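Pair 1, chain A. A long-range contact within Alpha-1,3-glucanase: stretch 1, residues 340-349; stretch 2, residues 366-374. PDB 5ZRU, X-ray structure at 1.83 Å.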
# COMPACT_ATOMS: atom_id res chain seq x y z
N VAL A 340 0.91 12.70 11.32
CA VAL A 340 1.82 11.56 11.30
C VAL A 340 0.99 10.29 11.22
O VAL A 340 0.13 10.03 12.08
CB VAL A 340 2.74 11.54 12.53
CG1 VAL A 340 3.62 10.27 12.51
CG2 VAL A 340 3.60 12.79 12.56
N ILE A 341 1.26 9.49 10.19
CA ILE A 341 0.73 8.14 10.06
C ILE A 341 1.91 7.21 10.32
O ILE A 341 2.93 7.30 9.62
CB ILE A 341 0.13 7.92 8.67
CG1 ILE A 341 -1.07 8.85 8.44
CG2 ILE A 341 -0.28 6.45 8.48
CD1 ILE A 341 -1.54 8.89 6.97
N GLU A 342 1.81 6.34 11.32
CA GLU A 342 2.98 5.52 11.61
C GLU A 342 2.57 4.16 12.15
O GLU A 342 1.46 3.96 12.63
CB GLU A 342 3.93 6.21 12.61
CG GLU A 342 3.34 6.44 13.98
CD GLU A 342 4.26 7.26 14.89
OE1 GLU A 342 5.47 7.40 14.57
OE2 GLU A 342 3.78 7.77 15.92
N ASN A 343 3.52 3.22 12.04
CA ASN A 343 3.39 1.89 12.66
C ASN A 343 2.14 1.17 12.18
O ASN A 343 1.50 0.44 12.94
CB ASN A 343 3.39 1.99 14.19
CG ASN A 343 4.59 2.74 14.75
OD1 ASN A 343 5.62 2.91 14.10
ND2 ASN A 343 4.45 3.18 16.01
N SER A 344 1.78 1.37 10.91
CA SER A 344 0.49 0.91 10.41
C SER A 344 0.66 -0.03 9.22
O SER A 344 1.73 -0.14 8.61
CB SER A 344 -0.40 2.10 10.03
OG SER A 344 -0.65 2.90 11.17
N ARG A 345 -0.43 -0.71 8.90
CA ARG A 345 -0.49 -1.70 7.83
C ARG A 345 -1.62 -1.28 6.90
O ARG A 345 -2.79 -1.30 7.29
CB ARG A 345 -0.71 -3.11 8.39
CG ARG A 345 0.38 -3.49 9.41
CD ARG A 345 0.10 -4.82 10.12
NE ARG A 345 0.91 -4.94 11.34
CZ ARG A 345 1.19 -6.09 11.95
NH1 ARG A 345 0.73 -7.22 11.45
NH2 ARG A 345 1.94 -6.11 13.05
N ILE A 346 -1.26 -0.84 5.71
CA ILE A 346 -2.21 -0.22 4.80
C ILE A 346 -2.12 -1.04 3.52
O ILE A 346 -1.15 -0.91 2.76
CB ILE A 346 -1.90 1.26 4.56
CG1 ILE A 346 -1.84 2.00 5.91
CG2 ILE A 346 -2.93 1.89 3.62
CD1 ILE A 346 -1.09 3.36 5.87
N ARG A 347 -3.08 -1.93 3.31
CA ARG A 347 -2.88 -3.02 2.35
C ARG A 347 -4.15 -3.32 1.58
O ARG A 347 -5.26 -3.08 2.06
CB ARG A 347 -2.42 -4.30 3.06
CG ARG A 347 -1.17 -4.14 3.94
CD ARG A 347 -0.76 -5.51 4.51
NE ARG A 347 0.45 -5.44 5.33
CZ ARG A 347 0.75 -6.32 6.28
NH1 ARG A 347 -0.10 -7.33 6.51
NH2 ARG A 347 1.87 -6.21 7.00
N ASN A 348 -3.97 -3.84 0.37
CA ASN A 348 -5.09 -4.41 -0.39
C ASN A 348 -6.22 -3.40 -0.61
O ASN A 348 -7.40 -3.75 -0.56
CB ASN A 348 -5.63 -5.66 0.31
CG ASN A 348 -4.55 -6.60 0.72
OD1 ASN A 348 -3.74 -7.03 -0.11
ND2 ASN A 348 -4.50 -6.93 2.01
N ASN A 349 -5.86 -2.15 -0.85
CA ASN A 349 -6.85 -1.15 -1.23
C ASN A 349 -6.91 -1.03 -2.75
O ASN A 349 -5.95 -1.37 -3.47
CB ASN A 349 -6.53 0.20 -0.58
CG ASN A 349 -6.45 0.11 0.93
OD1 ASN A 349 -7.48 0.02 1.61
ND2 ASN A 349 -5.22 0.11 1.47
N ARG A 366 5.36 6.92 8.16
CA ARG A 366 6.62 6.29 8.54
C ARG A 366 6.39 4.96 9.23
O ARG A 366 5.33 4.69 9.81
CB ARG A 366 7.47 7.21 9.43
CG ARG A 366 6.87 7.53 10.77
CD ARG A 366 7.73 8.56 11.53
NE ARG A 366 7.19 8.80 12.86
CZ ARG A 366 7.45 9.88 13.59
NH1 ARG A 366 8.23 10.85 13.12
NH2 ARG A 366 6.90 10.00 14.80
N ASN A 367 7.42 4.12 9.15
CA ASN A 367 7.45 2.79 9.74
C ASN A 367 6.16 2.02 9.50
O ASN A 367 5.55 1.47 10.42
CB ASN A 367 7.76 2.84 11.24
CG ASN A 367 8.27 1.51 11.75
OD1 ASN A 367 9.22 0.96 11.20
ND2 ASN A 367 7.61 0.96 12.76
N SER A 368 5.76 1.95 8.24
CA SER A 368 4.49 1.32 7.89
C SER A 368 4.67 0.33 6.75
O SER A 368 5.62 0.41 5.96
CB SER A 368 3.45 2.38 7.50
OG SER A 368 3.12 3.19 8.63
N SER A 369 3.75 -0.63 6.71
CA SER A 369 3.70 -1.65 5.67
C SER A 369 2.64 -1.22 4.67
O SER A 369 1.46 -1.11 5.03
CB SER A 369 3.36 -3.01 6.28
OG SER A 369 2.96 -3.95 5.28
N ILE A 370 3.06 -0.93 3.43
CA ILE A 370 2.19 -0.42 2.38
C ILE A 370 2.18 -1.48 1.29
O ILE A 370 3.16 -1.59 0.55
CB ILE A 370 2.69 0.93 1.83
CG1 ILE A 370 3.07 1.88 2.98
CG2 ILE A 370 1.66 1.54 0.86
CD1 ILE A 370 1.90 2.27 3.88
N ARG A 371 1.12 -2.28 1.19
CA ARG A 371 1.22 -3.51 0.40
C ARG A 371 0.01 -3.73 -0.49
O ARG A 371 -1.13 -3.61 -0.03
CB ARG A 371 1.42 -4.73 1.32
CG ARG A 371 1.69 -6.02 0.55
CD ARG A 371 1.82 -7.23 1.49
NE ARG A 371 2.96 -7.13 2.38
CZ ARG A 371 3.06 -7.74 3.56
NH1 ARG A 371 2.06 -8.49 4.03
NH2 ARG A 371 4.15 -7.58 4.29
N ASN A 372 0.25 -4.06 -1.76
CA ASN A 372 -0.77 -4.62 -2.65
C ASN A 372 -1.90 -3.62 -2.93
O ASN A 372 -3.07 -4.00 -2.98
CB ASN A 372 -1.34 -5.93 -2.07
CG ASN A 372 -1.97 -6.82 -3.13
OD1 ASN A 372 -1.41 -7.02 -4.21
ND2 ASN A 372 -3.14 -7.37 -2.82
N ASN A 373 -1.54 -2.36 -3.13
CA ASN A 373 -2.52 -1.32 -3.42
C ASN A 373 -2.62 -1.04 -4.92
O ASN A 373 -1.69 -1.30 -5.69
CB ASN A 373 -2.17 -0.04 -2.64
CG ASN A 373 -2.27 -0.24 -1.14
OD1 ASN A 373 -3.36 -0.47 -0.62
ND2 ASN A 373 -1.14 -0.16 -0.43
N GLY A 374 -3.76 -0.48 -5.32
CA GLY A 374 -4.11 -0.35 -6.73
C GLY A 374 -3.88 1.00 -7.36
O GLY A 374 -4.50 1.33 -8.38
O HOH W 1 5.64 8.66 17.52

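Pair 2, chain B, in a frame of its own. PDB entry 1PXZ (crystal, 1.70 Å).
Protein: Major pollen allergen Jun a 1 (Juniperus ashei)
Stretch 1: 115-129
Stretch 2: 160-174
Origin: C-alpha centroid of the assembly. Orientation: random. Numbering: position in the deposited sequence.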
# COMPACT_ATOMS: atom_id res chain seq x y z
N HIS B 115 5.26 -11.11 -6.32
CA HIS B 115 6.51 -10.41 -6.59
C HIS B 115 6.32 -9.18 -7.48
O HIS B 115 6.85 -9.10 -8.59
CB HIS B 115 7.58 -11.35 -7.18
CG HIS B 115 7.94 -12.42 -6.18
ND1 HIS B 115 8.75 -12.19 -5.10
CD2 HIS B 115 7.55 -13.72 -6.10
CE1 HIS B 115 8.88 -13.30 -4.39
NE2 HIS B 115 8.16 -14.25 -4.98
N VAL B 116 5.57 -8.23 -6.93
CA VAL B 116 5.33 -6.93 -7.56
C VAL B 116 5.76 -5.80 -6.61
O VAL B 116 5.29 -5.78 -5.47
CB VAL B 116 3.87 -6.72 -7.95
CG1 VAL B 116 3.66 -5.29 -8.47
CG2 VAL B 116 3.39 -7.73 -8.98
N ILE B 117 6.63 -4.92 -7.10
CA ILE B 117 7.06 -3.72 -6.43
C ILE B 117 6.50 -2.49 -7.16
O ILE B 117 6.71 -2.33 -8.36
CB ILE B 117 8.59 -3.59 -6.34
CG1 ILE B 117 9.25 -4.73 -5.54
CG2 ILE B 117 9.01 -2.24 -5.78
CD1 ILE B 117 10.77 -4.71 -5.66
N LEU B 118 5.78 -1.64 -6.42
CA LEU B 118 5.29 -0.39 -7.01
C LEU B 118 5.97 0.73 -6.24
O LEU B 118 5.74 0.82 -5.04
CB LEU B 118 3.79 -0.26 -6.94
CG LEU B 118 2.97 -1.37 -7.60
CD1 LEU B 118 1.50 -1.21 -7.27
CD2 LEU B 118 3.19 -1.37 -9.12
N HIS B 119 6.79 1.52 -6.91
CA HIS B 119 7.61 2.47 -6.18
C HIS B 119 7.73 3.82 -6.88
O HIS B 119 7.96 3.87 -8.09
CB HIS B 119 8.99 1.84 -6.04
CG HIS B 119 10.09 2.69 -5.53
ND1 HIS B 119 10.33 2.86 -4.18
CD2 HIS B 119 11.04 3.41 -6.18
CE1 HIS B 119 11.39 3.66 -4.02
NE2 HIS B 119 11.83 4.01 -5.22
N SER B 120 7.58 4.86 -6.09
CA SER B 120 7.79 6.26 -6.45
C SER B 120 6.91 6.73 -7.60
O SER B 120 7.35 7.47 -8.50
CB SER B 120 9.28 6.47 -6.73
OG SER B 120 9.60 7.85 -6.70
N LEU B 121 5.65 6.34 -7.51
CA LEU B 121 4.61 6.79 -8.43
C LEU B 121 3.67 7.80 -7.76
O LEU B 121 3.35 7.73 -6.57
CB LEU B 121 3.75 5.63 -8.92
CG LEU B 121 4.49 4.43 -9.51
CD1 LEU B 121 3.54 3.27 -9.78
CD2 LEU B 121 5.24 4.90 -10.76
N HIS B 122 3.18 8.73 -8.59
CA HIS B 122 2.04 9.53 -8.14
C HIS B 122 0.76 8.89 -8.65
O HIS B 122 0.68 8.66 -9.88
CB HIS B 122 2.10 10.94 -8.69
CG HIS B 122 3.33 11.73 -8.42
ND1 HIS B 122 3.34 12.68 -7.41
CD2 HIS B 122 4.55 11.76 -9.00
CE1 HIS B 122 4.53 13.25 -7.37
NE2 HIS B 122 5.29 12.72 -8.32
N ILE B 123 -0.23 8.58 -7.84
CA ILE B 123 -1.49 8.07 -8.39
C ILE B 123 -2.61 8.90 -7.80
O ILE B 123 -2.71 8.98 -6.57
CB ILE B 123 -1.72 6.58 -8.13
CG1 ILE B 123 -0.50 5.73 -8.46
CG2 ILE B 123 -2.96 6.09 -8.87
CD1 ILE B 123 -0.60 4.26 -8.13
N HIS B 124 -3.42 9.53 -8.65
CA HIS B 124 -4.54 10.31 -8.13
C HIS B 124 -5.61 10.46 -9.21
O HIS B 124 -5.28 10.28 -10.38
CB HIS B 124 -4.04 11.68 -7.68
CG HIS B 124 -3.28 12.38 -8.76
ND1 HIS B 124 -3.93 12.95 -9.83
CD2 HIS B 124 -1.96 12.60 -8.94
CE1 HIS B 124 -3.04 13.50 -10.63
NE2 HIS B 124 -1.85 13.30 -10.12
N GLY B 125 -6.82 10.77 -8.78
CA GLY B 125 -7.95 10.91 -9.67
C GLY B 125 -8.38 9.59 -10.29
O GLY B 125 -8.98 9.61 -11.37
N CYS B 126 -8.12 8.44 -9.67
CA CYS B 126 -8.57 7.19 -10.27
C CYS B 126 -10.09 7.12 -10.29
O CYS B 126 -10.77 7.58 -9.37
CB CYS B 126 -8.02 5.96 -9.52
SG CYS B 126 -6.21 6.00 -9.42
N ASN B 127 -10.64 6.54 -11.33
CA ASN B 127 -12.09 6.57 -11.49
C ASN B 127 -12.68 5.21 -11.82
O ASN B 127 -11.93 4.35 -12.27
CB ASN B 127 -12.43 7.52 -12.65
CG ASN B 127 -13.90 7.90 -12.62
OD1 ASN B 127 -14.62 7.69 -13.59
ND2 ASN B 127 -14.31 8.47 -11.50
N THR B 128 -13.97 5.07 -11.60
CA THR B 128 -14.69 3.85 -11.93
C THR B 128 -14.44 3.44 -13.38
O THR B 128 -14.45 4.25 -14.31
CB THR B 128 -16.21 4.02 -11.72
OG1 THR B 128 -16.43 4.22 -10.32
CG2 THR B 128 -16.95 2.74 -12.12
N SER B 129 -14.19 2.14 -13.59
CA SER B 129 -13.95 1.79 -15.00
C SER B 129 -15.23 1.29 -15.63
O SER B 129 -16.23 1.02 -14.96
CB SER B 129 -12.85 0.72 -15.08
OG SER B 129 -13.35 -0.50 -14.51
N ASN B 160 3.49 -11.50 -1.68
CA ASN B 160 4.83 -10.95 -1.87
C ASN B 160 4.72 -9.69 -2.71
O ASN B 160 5.11 -9.68 -3.87
CB ASN B 160 5.76 -11.97 -2.55
CG ASN B 160 6.06 -13.12 -1.60
OD1 ASN B 160 6.27 -12.88 -0.41
ND2 ASN B 160 6.06 -14.33 -2.12
N ALA B 161 4.19 -8.63 -2.12
CA ALA B 161 4.11 -7.37 -2.87
C ALA B 161 4.56 -6.22 -1.98
O ALA B 161 4.43 -6.32 -0.75
CB ALA B 161 2.70 -7.14 -3.39
N TRP B 162 5.09 -5.17 -2.59
CA TRP B 162 5.68 -4.07 -1.82
C TRP B 162 5.22 -2.77 -2.48
O TRP B 162 5.55 -2.56 -3.64
CB TRP B 162 7.19 -4.21 -1.82
CG TRP B 162 7.96 -3.24 -0.99
CD1 TRP B 162 7.52 -2.48 0.07
CD2 TRP B 162 9.35 -2.93 -1.15
NE1 TRP B 162 8.56 -1.72 0.56
CE2 TRP B 162 9.70 -1.98 -0.18
CE3 TRP B 162 10.33 -3.39 -2.06
CZ2 TRP B 162 10.99 -1.47 -0.07
CZ3 TRP B 162 11.61 -2.87 -1.94
CH2 TRP B 162 11.93 -1.93 -0.97
N ILE B 163 4.49 -1.98 -1.71
CA ILE B 163 4.03 -0.67 -2.20
C ILE B 163 4.81 0.40 -1.45
O ILE B 163 4.57 0.56 -0.25
CB ILE B 163 2.52 -0.58 -2.01
CG1 ILE B 163 1.79 -1.70 -2.78
CG2 ILE B 163 1.95 0.79 -2.37
CD1 ILE B 163 0.36 -1.78 -2.27
N ASP B 164 5.73 1.10 -2.12
CA ASP B 164 6.73 1.90 -1.42
C ASP B 164 6.96 3.27 -2.04
O ASP B 164 7.15 3.36 -3.26
CB ASP B 164 8.06 1.12 -1.45
CG ASP B 164 9.18 1.76 -0.67
OD1 ASP B 164 9.13 1.87 0.58
OD2 ASP B 164 10.15 2.18 -1.33
N HIS B 165 6.99 4.30 -1.19
CA HIS B 165 7.29 5.65 -1.64
C HIS B 165 6.37 6.13 -2.75
O HIS B 165 6.84 6.86 -3.64
CB HIS B 165 8.76 5.72 -2.11
CG HIS B 165 9.74 6.02 -1.00
ND1 HIS B 165 9.77 7.23 -0.34
CD2 HIS B 165 10.71 5.28 -0.43
CE1 HIS B 165 10.73 7.22 0.58
NE2 HIS B 165 11.33 6.04 0.56
N ASN B 166 5.09 5.79 -2.73
CA ASN B 166 4.16 6.42 -3.67
C ASN B 166 3.44 7.60 -3.04
O ASN B 166 3.30 7.64 -1.82
CB ASN B 166 3.11 5.40 -4.13
CG ASN B 166 3.87 4.22 -4.73
OD1 ASN B 166 4.46 4.39 -5.81
ND2 ASN B 166 3.89 3.10 -4.05
N SER B 167 2.96 8.50 -3.87
CA SER B 167 2.10 9.61 -3.45
C SER B 167 0.68 9.36 -3.93
O SER B 167 0.41 9.37 -5.13
CB SER B 167 2.67 10.92 -4.02
OG SER B 167 3.84 11.24 -3.29
N LEU B 168 -0.25 9.10 -3.02
CA LEU B 168 -1.57 8.57 -3.35
C LEU B 168 -2.67 9.48 -2.82
O LEU B 168 -2.68 9.68 -1.60
CB LEU B 168 -1.73 7.17 -2.74
CG LEU B 168 -0.57 6.21 -3.09
CD1 LEU B 168 -0.67 4.93 -2.27
CD2 LEU B 168 -0.55 5.88 -4.58
N SER B 169 -3.54 10.00 -3.68
CA SER B 169 -4.50 10.99 -3.19
C SER B 169 -5.74 11.02 -4.07
O SER B 169 -5.68 10.54 -5.21
CB SER B 169 -3.87 12.39 -3.16
OG SER B 169 -3.48 12.81 -4.48
N ASP B 170 -6.84 11.55 -3.56
CA ASP B 170 -7.98 11.96 -4.34
C ASP B 170 -8.46 10.95 -5.36
O ASP B 170 -8.54 11.29 -6.56
CB ASP B 170 -7.58 13.26 -5.07
CG ASP B 170 -8.75 13.95 -5.74
OD1 ASP B 170 -9.90 13.73 -5.31
OD2 ASP B 170 -8.49 14.69 -6.71
N CYS B 171 -8.78 9.74 -4.93
CA CYS B 171 -9.40 8.78 -5.84
C CYS B 171 -10.88 8.63 -5.55
O CYS B 171 -11.35 9.09 -4.51
CB CYS B 171 -8.68 7.42 -5.74
SG CYS B 171 -7.04 7.63 -6.51
N SER B 172 -11.63 7.98 -6.45
CA SER B 172 -13.07 7.95 -6.19
C SER B 172 -13.41 6.98 -5.07
O SER B 172 -14.35 7.25 -4.31
CB SER B 172 -13.85 7.62 -7.47
OG SER B 172 -13.49 6.34 -7.94
N ASP B 173 -12.68 5.87 -4.93
CA ASP B 173 -13.06 4.91 -3.88
C ASP B 173 -11.92 4.74 -2.89
O ASP B 173 -11.81 5.58 -2.00
CB ASP B 173 -13.46 3.58 -4.51
CG ASP B 173 -14.72 3.81 -5.34
OD1 ASP B 173 -15.81 3.89 -4.72
OD2 ASP B 173 -14.63 3.90 -6.58
N GLY B 174 -11.07 3.72 -3.02
CA GLY B 174 -9.97 3.60 -2.08
C GLY B 174 -8.61 3.95 -2.65
O GLY B 174 -8.42 4.13 -3.86

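In both pairs two stretches lie side by side in parallel register, and each stretch bends between short strand segments. Over 14 central residues the backbones superpose to 0.4 Å, and the paired strands run nearly parallel: 6° apart in pair 1, 3° and 5° in pair 2. The main-chain ladder is the same through the central strands. In pair 1, Ile A346 N donates to Ser A369 O (2.8 Å) and Arg A371 N to Ile A346 O (3.1 Å); in pair 2, Ile B123 N donates to Ser B167 O (2.9 Å) and Ser B169 N to Ile B123 O (3.2 Å). It differs at the matched Asn A348 and Gly B125: Asn A348 N donates to Arg A371 O (2.9 Å), Gly B125 N to Asp B170 O (2.9 Å).

The apolar face is conserved in character. Ile A346 matches Ile B123, and Ile A370 matches Leu B168. In pair 1 the isoleucines meet through their ends, Ile A346 CD1 to Ile A370 CD1 at 3.8 Å; in pair 2 Leu B168 CD2 reaches back to Ile B123 CB, also at 3.8 Å. Branched aliphatic chains suit this buried face because stacked rungs can fill space without needing polar partners. Ile A341 and Leu B118 likewise coincide and are buried.

At the bend, side chains supply acceptors for main-chain amides. Ser A368 and Asn B166 share this place. Ser A368 OG accepts from Ser A344 N (3.2 Å), whereas Asn B166 OD1 accepts from Leu B121 N (2.8 Å). The longer amide sends both of its bonds across the contact: Asn B166 ND2 also donates to Leu B118 O (3.1 Å), while the serine hydroxyl spends its donor within its own stretch, Ser A368 OG to Arg A366 O (2.9 Å).

One bend later, Asn A373 uses both ends of its amide, with ND2 donating to Ile A346 O (3.3 Å) and OD1 accepting from Asn A349 N (3.0 Å). Its match, Cys B171, offers sulfur instead: Cys B126 N donates to Cys B171 SG at 3.4 Å, and the Cys B126 and Cys B171 SG atoms also lie 3.4 Å apart. Nearby, Asn A372 ND2 donates to Asn A348 OD1 (2.8 Å), a side-chain rung that Gly B125, matching Asn A348, cannot form; its positive phi suits glycine.

The polar face differs most. Glu A342 and Arg A366 form a salt bridge, OE1 to NE at 2.8 Å; the matched His B119 and Asp B164 reverse the donor's strand, ND1 donating to OD2 at 2.9 Å. Arg A347 lies flat on Arg A371, guanidinium centres 3.8 Å apart, and its NE donates to Ser A369 OG (2.9 Å). The planar, delocalised groups can stack despite like charge. At those places pair 2 has the smaller His B124 and Ser B169, touching at CB and OG (3.4 Å).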